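PDB 3Q2K: oxidoreductase from Bordetella pertussis, which probably oxidises a UDP-linked N-acetylglucosaminuronic acid with a nicotinamide cofactor, a step required for the biosynthesis of 2,3-diacetamido-2,3-dideoxy-D-mannuronic acid. Local coordinates for residues G34-G39 / E60-N65; D94-A99 / A115-V120; I165-F170 / E298-D303. All coordinates share one frame; numbering follows the deposited sequence.

Overall arrangement
Contacts 1 and 2 lie side by side in the six-stranded parallel sheet of the NAD-binding Rossmann fold, their centres about 12 Å apart. Strands 31-36 and 95-98 are neighbours there, so the order 56-62, 31-36, 95-98, 118-121 runs continuously through both. The three contacts follow one another along the chain. Contact 3 comes last, in the C-terminal alpha/beta domain, where the end of helix 156-166 meets the loop after strand 290-296. Its centre is about 44 Å from that of contact 1 and about 38 Å from that of contact 2. Contact 1 binds the cofactor directly, and contact 2 reaches it through Ala99, while the third joins two surface parts of the C-terminal domain, away from the bound ligands.

Contact 1: G34-G39 / E60-N65; sequences GLVGCG and EICDTN. With NAI (1,4-dihydronicotinamide adenine dinucleotide), chain U.
Asp63 turns its carboxylate across to the Cys38 backbone, where OD2 takes the Cys38 N-H at 2.8 Å on its anti side, 17° out of the carboxylate plane. With CG anti to the backbone N (chi1 -160°), the group leans from the end of strand 56-62 toward the loop after strand 31-36. Asp63 OD2 also accepts from NADH O3B at 2.5 Å. The other oxygen, OD1, receives O2B of the same ribose and the N-H of Asn65, two residues on, which closes an Asx turn just before helix 66-76. Each carboxylate oxygen thus has one protein and one ribose partner, and the group's rotation is fixed. The side chain of Cys38 approaches the same place from the other segment: its CB lies 3.6 Å from Asp63 OD2, while SG rests 3.7 Å from Cys62 O. This is the dinucleotide-binding beta-alpha-beta unit of the Rossmann fold, with the acidic residue after the second strand gripping the adenosine ribose. The two strands leading into this site run parallel, Leu35 and Ile61 on one face, Val36 and Cys62 on the other. Leu35 N binds Glu60 O, and Gly37 N binds Cys62 O at 2.9 Å with an N-H...O angle of 171°; the return bond from Cys62 N to Leu35 O is weak. The adenine lies between the segments: Val36 CG1 is 3.8 Å from C2A on one face, and Thr64 OG1 is 3.1 Å from C6A on the other. Gly39 passes the cofactor with its bare backbone, CA 3.2 Å from O5B of the NADH.

Contact 2: D94-A99 / A115-V120; sequences DALVLA and AGRHVV. With NAI (1,4-dihydronicotinamide adenine dinucleotide), chain U.
Leu98 packs against Val119 across two parallel strands. Its CB lies 3.9 Å from Val120 O, the carbonyl that also accepts the Leu98 N-H. CG, anti to its own carbonyl carbon (chi1 -49°), stays 4.0 Å from that oxygen and equally near Val119 CG1. At the tip, Leu98 CD1 presses on Val119 CG1 at 3.4 Å, tighter than usual carbon contact, the two side chains crossing at a slant. Helix 105-114 packs on this face too, Ala109 and Gln108 touching Leu98 and Val112 touching Val119. It is the connecting helix of the beta-alpha-beta crossover from strand 95-98 to strand 118-121 in the Rossmann fold. The opposite face carries Ala95, Val97, His118 and Val120; Val97 and Val120 lie side by side, pointing the same way, and helix 321-333 packs there through Tyr325, Val328 and Leu332. Four backbone bonds hold the strands together, alternating in direction: His118 N to Asp94 O, Leu96 N to His118 O, Val120 N to Leu96 O, and Leu98 N to Val120 O at 2.8 Å. Asp94 O is also approached by Arg117 CB and His118 CD2, each at 3.2 Å. Just past the first strand, Ala99 O lies 3.6 Å from C5D of the NADH. The polar side chains Asp94, Arg117 and His118 gather at the N-terminal ends of the strands and turn to other partners: Asp94 to Arg29 and the backbone of Arg32, Arg117 to Ala93 O, His118 to the backbone of Arg145. Register is therefore set by the backbone bonds, and the apolar side chains add close packing, with no charge pair joining the two strands.

Contact 3: I165-F170 / E298-D303; sequences IEQGRF and EPHPDD
Arg169 and Asp303 form the charged link between the two segments: Arg169 NH1 gives a hydrogen bond to Asp303 OD1 at 3.1 Å, nearly straight at 167°, as part of a salt bridge. Asp303 OD1 sits close to the guanidinium plane and is met on its syn side, although the carboxylate is turned well out of that plane. Trp294 NE1 is a second donor to this oxygen. OD2 of the same carboxylate takes the His300 backbone N-H from above the carboxylate plane, so Asp303 also holds its own loop in shape.

His300 CB stands over the centre of one guanidinium face, 3.2 Å from Arg169 CZ, and the imidazole runs on with its plane 17° from that of the guanidinium. His300 CG lies 3.6 Å from Arg169 NH2. Asp302 N donates to His300 ND1, which helps to hold the ring beside the guanidinium. A bend at chi3 (61°) brings the arginine head there. Phe296 makes a cation-pi contact with it, while Arg169 NE is buried with no partner.

One polar approach falls short of a bond: Gln167 OE1 is 3.5 Å from His300 NE2, at a poor angle.

A Schellman motif, with Gly168 at positive phi as its C' residue, ends helix 156-166 just before Arg169, whose side chain pins this helix end to the loop between strand 290-296 and helix 306-315 in the C-terminal alpha/beta domain.

Contact 1: G34-G39 / E60-N65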
loop_
_atom_site.group_PDB
_atom_site.type_symbol
_atom_site.label_atom_id
_atom_site.label_comp_id
_atom_site.label_asym_id
_atom_site.label_seq_id
_atom_site.Cartn_x
_atom_site.Cartn_y
_atom_site.Cartn_z
ATOM N N GLY C 34 -43.224 -22.941 10.281
ATOM C CA GLY C 34 -42.409 -24.138 10.445
ATOM C C GLY C 34 -41.100 -23.727 11.083
ATOM O O GLY C 34 -40.547 -22.686 10.730
ATOM N N LEU C 35 -40.628 -24.533 12.028
ATOM C CA LEU C 35 -39.355 -24.286 12.691
ATOM C C LEU C 35 -38.290 -25.285 12.247
ATOM O O LEU C 35 -38.503 -26.498 12.269
ATOM C CB LEU C 35 -39.544 -24.335 14.208
ATOM C CG LEU C 35 -38.275 -24.139 15.041
ATOM C CD1 LEU C 35 -37.726 -22.753 14.796
ATOM C CD2 LEU C 35 -38.567 -24.293 16.531
ATOM N N VAL C 36 -37.153 -24.759 11.803
ATOM C CA VAL C 36 -36.030 -25.580 11.347
ATOM C C VAL C 36 -34.865 -25.400 12.320
ATOM O O VAL C 36 -34.277 -24.320 12.416
ATOM C CB VAL C 36 -35.583 -25.124 9.952
ATOM C CG1 VAL C 36 -34.481 -26.019 9.393
ATOM C CG2 VAL C 36 -36.797 -25.044 9.036
ATOM N N GLY C 37 -34.538 -26.468 13.042
ATOM C CA GLY C 37 -33.548 -26.442 14.113
ATOM C C GLY C 37 -34.174 -26.416 15.496
ATOM O O GLY C 37 -34.772 -25.415 15.896
ATOM N N CYS C 38 -34.031 -27.507 16.244
ATOM C CA CYS C 38 -34.669 -27.587 17.554
ATOM C C CYS C 38 -33.640 -27.595 18.669
ATOM O O CYS C 38 -33.649 -28.471 19.530
ATOM C CB CYS C 38 -35.530 -28.844 17.680
ATOM S SG CYS C 38 -36.752 -28.901 16.353
ATOM N N GLY C 39 -32.735 -26.625 18.625
ATOM C CA GLY C 39 -31.637 -26.602 19.578
ATOM C C GLY C 39 -32.035 -25.571 20.612
ATOM O O GLY C 39 -33.220 -25.325 20.821
ATOM N N GLU C 60 -45.145 -27.532 12.216
ATOM C CA GLU C 60 -44.075 -28.406 11.739
ATOM C C GLU C 60 -42.769 -28.062 12.431
ATOM O O GLU C 60 -42.590 -26.922 12.866
ATOM C CB GLU C 60 -43.853 -28.252 10.235
ATOM C CG GLU C 60 -44.887 -28.940 9.354
ATOM C CD GLU C 60 -45.123 -28.237 8.028
ATOM O OE1 GLU C 60 -44.151 -27.843 7.348
ATOM O OE2 GLU C 60 -46.304 -28.089 7.651
ATOM N N ILE C 61 -41.882 -29.053 12.491
ATOM C CA ILE C 61 -40.580 -28.883 13.127
ATOM C C ILE C 61 -39.633 -29.836 12.409
ATOM O O ILE C 61 -40.013 -30.896 11.910
ATOM C CB ILE C 61 -40.648 -29.162 14.641
ATOM C CG1 ILE C 61 -41.240 -30.554 14.865
ATOM C CG2 ILE C 61 -41.515 -28.138 15.363
ATOM C CD1 ILE C 61 -41.214 -30.981 16.312
ATOM N N CYS C 62 -38.375 -29.427 12.324
ATOM C CA CYS C 62 -37.439 -30.184 11.501
ATOM C C CYS C 62 -36.145 -30.099 12.293
ATOM O O CYS C 62 -35.823 -29.007 12.759
ATOM C CB CYS C 62 -37.249 -29.531 10.125
ATOM S SG CYS C 62 -35.885 -30.268 9.181
ATOM N N ASP C 63 -35.497 -31.245 12.489
ATOM C CA ASP C 63 -34.146 -31.349 13.031
ATOM C C ASP C 63 -33.394 -32.571 12.504
ATOM O O ASP C 63 -33.997 -33.567 12.110
ATOM C CB ASP C 63 -34.119 -31.294 14.560
ATOM C CG ASP C 63 -32.743 -30.916 15.075
ATOM O OD1 ASP C 63 -31.773 -31.617 14.721
ATOM O OD2 ASP C 63 -32.621 -29.896 15.789
ATOM N N THR C 64 -32.073 -32.468 12.427
ATOM C CA THR C 64 -31.215 -33.474 11.794
ATOM C C THR C 64 -30.800 -34.481 12.865
ATOM O O THR C 64 -30.254 -35.554 12.606
ATOM C CB THR C 64 -29.978 -32.805 11.136
ATOM O OG1 THR C 64 -30.427 -32.052 10.004
ATOM C CG2 THR C 64 -28.953 -33.809 10.616
ATOM N N ASN C 65 -31.131 -34.094 14.091
ATOM C CA ASN C 65 -30.800 -34.820 15.300
ATOM C C ASN C 65 -32.044 -35.525 15.851
ATOM O O ASN C 65 -32.967 -34.905 16.385
ATOM C CB ASN C 65 -30.240 -33.777 16.262
ATOM C CG ASN C 65 -29.890 -34.384 17.598
ATOM O OD1 ASN C 65 -30.762 -34.700 18.408
ATOM N ND2 ASN C 65 -28.598 -34.593 17.808
HETATM P PA NAI U . -27.941 -24.972 18.530
HETATM O O1A NAI U . -26.819 -25.928 18.410
HETATM O O2A NAI U . -28.511 -25.093 20.033
HETATM O O5B NAI U . -29.312 -25.408 17.803
HETATM C C5B NAI U . -28.953 -26.175 16.659
HETATM C C4B NAI U . -30.065 -27.044 16.083
HETATM O O4B NAI U . -30.002 -27.027 14.651
HETATM C C3B NAI U . -29.600 -28.412 16.621
HETATM O O3B NAI U . -30.736 -29.048 17.212
HETATM C C2B NAI U . -29.016 -29.032 15.322
HETATM O O2B NAI U . -29.177 -30.452 15.260
HETATM C C1B NAI U . -30.016 -28.422 14.314
HETATM N N9A NAI U . -29.484 -28.628 12.978
HETATM C C8A NAI U . -28.183 -28.722 12.594
HETATM N N7A NAI U . -28.163 -28.885 11.300
HETATM C C5A NAI U . -29.407 -28.920 10.772
HETATM C C6A NAI U . -29.973 -29.058 9.490
HETATM N N6A NAI U . -29.195 -29.194 8.355
HETATM N N1A NAI U . -31.299 -29.010 9.400
HETATM C C2A NAI U . -32.073 -28.827 10.456
HETATM N N3A NAI U . -31.584 -28.698 11.671
HETATM C C4A NAI U . -30.272 -28.720 11.863
HETATM O O3 NAI U . -27.420 -23.456 18.570
HETATM P PN NAI U . -28.542 -22.311 18.669
HETATM O O1N NAI U . -28.025 -21.503 19.873
HETATM O O2N NAI U . -30.014 -22.625 19.006
HETATM O O5D NAI U . -28.301 -21.377 17.371
HETATM C C5D NAI U . -29.527 -20.716 17.090
HETATM C C4D NAI U . -29.419 -19.921 15.783
HETATM O O4D NAI U . -30.129 -18.745 16.226
HETATM C C3D NAI U . -27.983 -19.458 15.462
HETATM O O3D NAI U . -27.900 -18.637 14.303
HETATM C C2D NAI U . -27.758 -18.497 16.646
HETATM O O2D NAI U . -26.864 -17.485 16.195
HETATM C C1D NAI U . -29.139 -17.800 16.669
HETATM N N1N NAI U . -29.540 -17.351 18.000
HETATM C C2N NAI U . -30.127 -16.177 18.084
HETATM C C3N NAI U . -30.524 -15.727 19.337
HETATM C C7N NAI U . -31.168 -14.407 19.456
HETATM O O7N NAI U . -31.146 -13.829 20.523
HETATM N N7N NAI U . -31.733 -13.872 18.355
HETATM C C4N NAI U . -30.271 -16.508 20.463
HETATM C C5N NAI U . -29.631 -17.721 20.291
HETATM C C6N NAI U . -29.278 -18.138 19.022
#

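Contact 2: D94-A99 / A115-V120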
loop_
_atom_site.group_PDB
_atom_site.type_symbol
_atom_site.label_atom_id
_atom_site.label_comp_id
_atom_site.label_asym_id
_atom_site.label_seq_id
_atom_site.Cartn_x
_atom_site.Cartn_y
_atom_site.Cartn_z
ATOM N N ASP C 94 -46.421 -21.666 5.974
ATOM C CA ASP C 94 -46.447 -20.470 5.126
ATOM C C ASP C 94 -45.089 -19.788 5.151
ATOM O O ASP C 94 -44.698 -19.109 4.198
ATOM C CB ASP C 94 -47.470 -19.419 5.571
ATOM C CG ASP C 94 -48.888 -19.962 5.489
ATOM O OD1 ASP C 94 -49.252 -20.460 4.401
ATOM O OD2 ASP C 94 -49.621 -19.934 6.500
ATOM N N ALA C 95 -44.392 -20.033 6.255
ATOM C CA ALA C 95 -43.111 -19.412 6.572
ATOM C C ALA C 95 -42.234 -20.360 7.383
ATOM O O ALA C 95 -42.672 -20.978 8.351
ATOM C CB ALA C 95 -43.347 -18.131 7.357
ATOM N N LEU C 96 -40.966 -20.466 7.011
ATOM C CA LEU C 96 -40.051 -21.268 7.809
ATOM C C LEU C 96 -39.081 -20.452 8.654
ATOM O O LEU C 96 -38.465 -19.483 8.206
ATOM C CB LEU C 96 -39.323 -22.229 6.875
ATOM C CG LEU C 96 -40.438 -23.219 6.548
ATOM C CD1 LEU C 96 -40.239 -23.781 5.158
ATOM C CD2 LEU C 96 -40.341 -24.314 7.593
ATOM N N VAL C 97 -38.959 -20.866 9.909
ATOM C CA VAL C 97 -38.083 -20.164 10.832
ATOM C C VAL C 97 -36.744 -20.887 10.875
ATOM O O VAL C 97 -36.701 -22.105 11.063
ATOM C CB VAL C 97 -38.672 -20.118 12.248
ATOM C CG1 VAL C 97 -37.589 -19.607 13.181
ATOM C CG2 VAL C 97 -39.901 -19.217 12.288
ATOM N N LEU C 98 -35.658 -20.143 10.683
ATOM C CA LEU C 98 -34.348 -20.785 10.565
ATOM C C LEU C 98 -33.536 -20.584 11.845
ATOM O O LEU C 98 -33.133 -19.469 12.197
ATOM C CB LEU C 98 -33.623 -20.362 9.283
ATOM C CG LEU C 98 -34.393 -20.416 7.960
ATOM C CD1 LEU C 98 -33.623 -19.798 6.778
ATOM C CD2 LEU C 98 -34.724 -21.867 7.664
ATOM N N ALA C 99 -33.375 -21.684 12.575
ATOM C CA ALA C 99 -32.907 -21.640 13.959
ATOM C C ALA C 99 -31.694 -22.548 14.019
ATOM O O ALA C 99 -31.352 -23.094 15.063
ATOM C CB ALA C 99 -33.974 -22.100 14.920
ATOM N N ALA C 115 -39.096 -23.221 -2.866
ATOM C CA ALA C 115 -40.347 -23.937 -2.641
ATOM C C ALA C 115 -41.473 -22.976 -2.281
ATOM O O ALA C 115 -42.572 -23.367 -1.886
ATOM C CB ALA C 115 -40.168 -24.949 -1.524
ATOM N N GLY C 116 -41.167 -21.688 -2.368
ATOM C CA GLY C 116 -42.216 -20.677 -2.386
ATOM C C GLY C 116 -42.781 -20.224 -1.059
ATOM O O GLY C 116 -43.898 -19.709 -1.041
ATOM N N ARG C 117 -42.064 -20.380 0.052
ATOM C CA ARG C 117 -42.561 -19.825 1.310
ATOM C C ARG C 117 -41.670 -18.731 1.898
ATOM O O ARG C 117 -40.498 -18.560 1.554
ATOM C CB ARG C 117 -42.782 -20.898 2.379
ATOM C CG ARG C 117 -42.869 -22.320 1.861
ATOM C CD ARG C 117 -44.275 -22.790 1.519
ATOM N NE ARG C 117 -44.115 -24.145 1.002
ATOM C CZ ARG C 117 -44.014 -25.219 1.778
ATOM N NH1 ARG C 117 -44.114 -25.078 3.092
ATOM N NH2 ARG C 117 -43.837 -26.423 1.248
ATOM N N HIS C 118 -42.238 -17.991 2.840
ATOM C CA HIS C 118 -41.503 -16.925 3.508
ATOM C C HIS C 118 -40.419 -17.490 4.421
ATOM O O HIS C 118 -40.505 -18.662 4.795
ATOM C CB HIS C 118 -42.506 -16.083 4.296
ATOM C CG HIS C 118 -43.639 -15.628 3.437
ATOM N ND1 HIS C 118 -43.450 -14.748 2.394
ATOM C CD2 HIS C 118 -44.942 -15.997 3.403
ATOM C CE1 HIS C 118 -44.600 -14.570 1.765
ATOM N NE2 HIS C 118 -45.521 -15.297 2.372
ATOM N N VAL C 119 -39.409 -16.684 4.746
ATOM C CA VAL C 119 -38.292 -17.128 5.578
ATOM C C VAL C 119 -38.116 -16.142 6.719
ATOM O O VAL C 119 -38.102 -14.932 6.490
ATOM C CB VAL C 119 -36.954 -17.078 4.826
ATOM C CG1 VAL C 119 -35.787 -17.325 5.787
ATOM C CG2 VAL C 119 -36.993 -18.005 3.623
ATOM N N VAL C 120 -38.058 -16.675 7.935
ATOM C CA VAL C 120 -37.624 -15.879 9.078
ATOM C C VAL C 120 -36.260 -16.428 9.471
ATOM O O VAL C 120 -36.189 -17.516 10.039
ATOM C CB VAL C 120 -38.596 -15.923 10.272
ATOM C CG1 VAL C 120 -38.094 -15.042 11.403
ATOM C CG2 VAL C 120 -39.982 -15.454 9.863
HETATM P PA NAI U . -27.941 -24.972 18.530
HETATM O O1A NAI U . -26.819 -25.928 18.410
HETATM O O2A NAI U . -28.511 -25.093 20.033
HETATM O O5B NAI U . -29.312 -25.408 17.803
HETATM C C5B NAI U . -28.953 -26.175 16.659
HETATM C C4B NAI U . -30.065 -27.044 16.083
HETATM O O4B NAI U . -30.002 -27.027 14.651
HETATM C C3B NAI U . -29.600 -28.412 16.621
HETATM O O3B NAI U . -30.736 -29.048 17.212
HETATM C C2B NAI U . -29.016 -29.032 15.322
HETATM O O2B NAI U . -29.177 -30.452 15.260
HETATM C C1B NAI U . -30.016 -28.422 14.314
HETATM N N9A NAI U . -29.484 -28.628 12.978
HETATM C C8A NAI U . -28.183 -28.722 12.594
HETATM N N7A NAI U . -28.163 -28.885 11.300
HETATM C C5A NAI U . -29.407 -28.920 10.772
HETATM C C6A NAI U . -29.973 -29.058 9.490
HETATM N N6A NAI U . -29.195 -29.194 8.355
HETATM N N1A NAI U . -31.299 -29.010 9.400
HETATM C C2A NAI U . -32.073 -28.827 10.456
HETATM N N3A NAI U . -31.584 -28.698 11.671
HETATM C C4A NAI U . -30.272 -28.720 11.863
HETATM O O3 NAI U . -27.420 -23.456 18.570
HETATM P PN NAI U . -28.542 -22.311 18.669
HETATM O O1N NAI U . -28.025 -21.503 19.873
HETATM O O2N NAI U . -30.014 -22.625 19.006
HETATM O O5D NAI U . -28.301 -21.377 17.371
HETATM C C5D NAI U . -29.527 -20.716 17.090
HETATM C C4D NAI U . -29.419 -19.921 15.783
HETATM O O4D NAI U . -30.129 -18.745 16.226
HETATM C C3D NAI U . -27.983 -19.458 15.462
HETATM O O3D NAI U . -27.900 -18.637 14.303
HETATM C C2D NAI U . -27.758 -18.497 16.646
HETATM O O2D NAI U . -26.864 -17.485 16.195
HETATM C C1D NAI U . -29.139 -17.800 16.669
HETATM N N1N NAI U . -29.540 -17.351 18.000
HETATM C C2N NAI U . -30.127 -16.177 18.084
HETATM C C3N NAI U . -30.524 -15.727 19.337
HETATM C C7N NAI U . -31.168 -14.407 19.456
HETATM O O7N NAI U . -31.146 -13.829 20.523
HETATM N N7N NAI U . -31.733 -13.872 18.355
HETATM C C4N NAI U . -30.271 -16.508 20.463
HETATM C C5N NAI U . -29.631 -17.721 20.291
HETATM C C6N NAI U . -29.278 -18.138 19.022
#

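Contact 3: I165-F170 / E298-D303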
loop_
_atom_site.group_PDB
_atom_site.type_symbol
_atom_site.label_atom_id
_atom_site.label_comp_id
_atom_site.label_asym_id
_atom_site.label_seq_id
_atom_site.Cartn_x
_atom_site.Cartn_y
_atom_site.Cartn_z
ATOM N N ILE C 165 -33.185 10.353 17.852
ATOM C CA ILE C 165 -32.272 10.579 16.746
ATOM C C ILE C 165 -33.095 10.987 15.531
ATOM O O ILE C 165 -32.652 11.835 14.756
ATOM C CB ILE C 165 -31.408 9.367 16.389
ATOM C CG1 ILE C 165 -30.368 9.131 17.485
ATOM C CG2 ILE C 165 -30.780 9.584 15.018
ATOM C CD1 ILE C 165 -29.753 7.759 17.251
ATOM N N GLU C 166 -34.285 10.416 15.373
ATOM C CA GLU C 166 -35.021 10.675 14.145
ATOM C C GLU C 166 -35.606 12.083 14.134
ATOM O O GLU C 166 -35.804 12.641 13.061
ATOM C CB GLU C 166 -36.070 9.616 13.793
ATOM C CG GLU C 166 -35.552 8.274 13.275
ATOM C CD GLU C 166 -36.674 7.250 13.210
ATOM O OE1 GLU C 166 -37.766 7.550 13.736
ATOM O OE2 GLU C 166 -36.484 6.143 12.664
ATOM N N GLN C 167 -35.866 12.690 15.284
ATOM C CA GLN C 167 -36.409 14.046 15.240
ATOM C C GLN C 167 -35.326 15.098 15.418
ATOM O O GLN C 167 -35.607 16.184 15.923
ATOM C CB GLN C 167 -37.375 14.228 16.406
ATOM C CG GLN C 167 -38.483 13.196 16.408
ATOM C CD GLN C 167 -38.959 12.958 17.818
ATOM O OE1 GLN C 167 -38.465 13.590 18.754
ATOM N NE2 GLN C 167 -39.905 12.039 17.968
ATOM N N GLY C 168 -34.091 14.757 15.067
ATOM C CA GLY C 168 -33.009 15.725 15.167
ATOM C C GLY C 168 -32.698 16.259 16.553
ATOM O O GLY C 168 -31.996 17.262 16.643
ATOM N N ARG C 169 -33.147 15.629 17.637
ATOM C CA ARG C 169 -32.794 16.139 18.969
ATOM C C ARG C 169 -31.320 16.134 19.383
ATOM O O ARG C 169 -30.922 16.853 20.297
ATOM C CB ARG C 169 -33.623 15.426 20.036
ATOM C CG ARG C 169 -35.119 15.575 19.792
ATOM C CD ARG C 169 -35.922 14.792 20.824
ATOM N NE ARG C 169 -35.640 15.288 22.168
ATOM C CZ ARG C 169 -35.876 14.631 23.299
ATOM N NH1 ARG C 169 -35.578 15.194 24.467
ATOM N NH2 ARG C 169 -36.387 13.407 23.249
ATOM N N PHE C 170 -30.481 15.309 18.767
ATOM C CA PHE C 170 -29.066 15.301 19.113
ATOM C C PHE C 170 -28.278 16.388 18.411
ATOM O O PHE C 170 -27.152 16.676 18.816
ATOM C CB PHE C 170 -28.387 13.998 18.702
ATOM C CG PHE C 170 -28.618 12.892 19.675
ATOM C CD1 PHE C 170 -27.758 12.729 20.745
ATOM C CD2 PHE C 170 -29.675 12.020 19.512
ATOM C CE1 PHE C 170 -27.948 11.680 21.613
ATOM C CE2 PHE C 170 -29.887 10.980 20.393
ATOM C CZ PHE C 170 -29.026 10.828 21.460
ATOM N N GLU C 298 -33.419 20.633 24.678
ATOM C CA GLU C 298 -34.814 21.051 24.647
ATOM C C GLU C 298 -35.724 19.874 24.983
ATOM O O GLU C 298 -35.466 18.755 24.531
ATOM C CB GLU C 298 -35.144 21.646 23.278
ATOM C CG GLU C 298 -34.911 20.683 22.128
ATOM C CD GLU C 298 -34.108 21.329 21.014
ATOM O OE1 GLU C 298 -33.879 20.673 19.972
ATOM O OE2 GLU C 298 -33.696 22.499 21.201
ATOM N N PRO C 299 -36.752 20.125 25.810
ATOM C CA PRO C 299 -37.448 19.032 26.485
ATOM C C PRO C 299 -38.422 18.290 25.576
ATOM O O PRO C 299 -38.743 18.765 24.488
ATOM C CB PRO C 299 -38.154 19.722 27.657
ATOM C CG PRO C 299 -38.338 21.152 27.224
ATOM C CD PRO C 299 -37.273 21.449 26.199
ATOM N N HIS C 300 -38.892 17.118 25.987
ATOM C CA HIS C 300 -39.749 16.333 25.109
ATOM C C HIS C 300 -40.499 15.378 26.032
ATOM O O HIS C 300 -39.956 14.936 27.045
ATOM C CB HIS C 300 -38.876 15.600 24.084
ATOM C CG HIS C 300 -39.651 14.827 23.063
ATOM N ND1 HIS C 300 -40.265 13.625 23.342
ATOM C CD2 HIS C 300 -39.981 15.125 21.784
ATOM C CE1 HIS C 300 -40.910 13.199 22.270
ATOM N NE2 HIS C 300 -40.751 14.091 21.308
ATOM N N PRO C 301 -41.777 15.102 25.740
ATOM C CA PRO C 301 -42.549 14.200 26.589
ATOM C C PRO C 301 -41.849 12.875 26.896
ATOM O O PRO C 301 -41.841 12.453 28.052
ATOM C CB PRO C 301 -43.798 13.937 25.746
ATOM C CG PRO C 301 -43.968 15.201 24.966
ATOM C CD PRO C 301 -42.575 15.661 24.636
ATOM N N ASP C 302 -41.266 12.222 25.895
ATOM C CA ASP C 302 -40.437 11.042 26.122
ATOM C C ASP C 302 -39.454 11.143 27.287
ATOM O O ASP C 302 -39.162 10.142 27.944
ATOM C CB ASP C 302 -39.692 10.642 24.845
ATOM C CG ASP C 302 -40.612 10.016 23.818
ATOM O OD1 ASP C 302 -41.842 10.108 24.015
ATOM O OD2 ASP C 302 -40.125 9.431 22.829
ATOM N N ASP C 303 -38.905 12.326 27.542
ATOM C CA ASP C 303 -38.136 12.539 28.767
ATOM C C ASP C 303 -38.768 11.886 29.992
ATOM O O ASP C 303 -38.064 11.390 30.869
ATOM C CB ASP C 303 -37.932 14.032 29.050
ATOM C CG ASP C 303 -37.137 14.724 27.959
ATOM O OD1 ASP C 303 -36.385 14.041 27.229
ATOM O OD2 ASP C 303 -37.270 15.958 27.824
#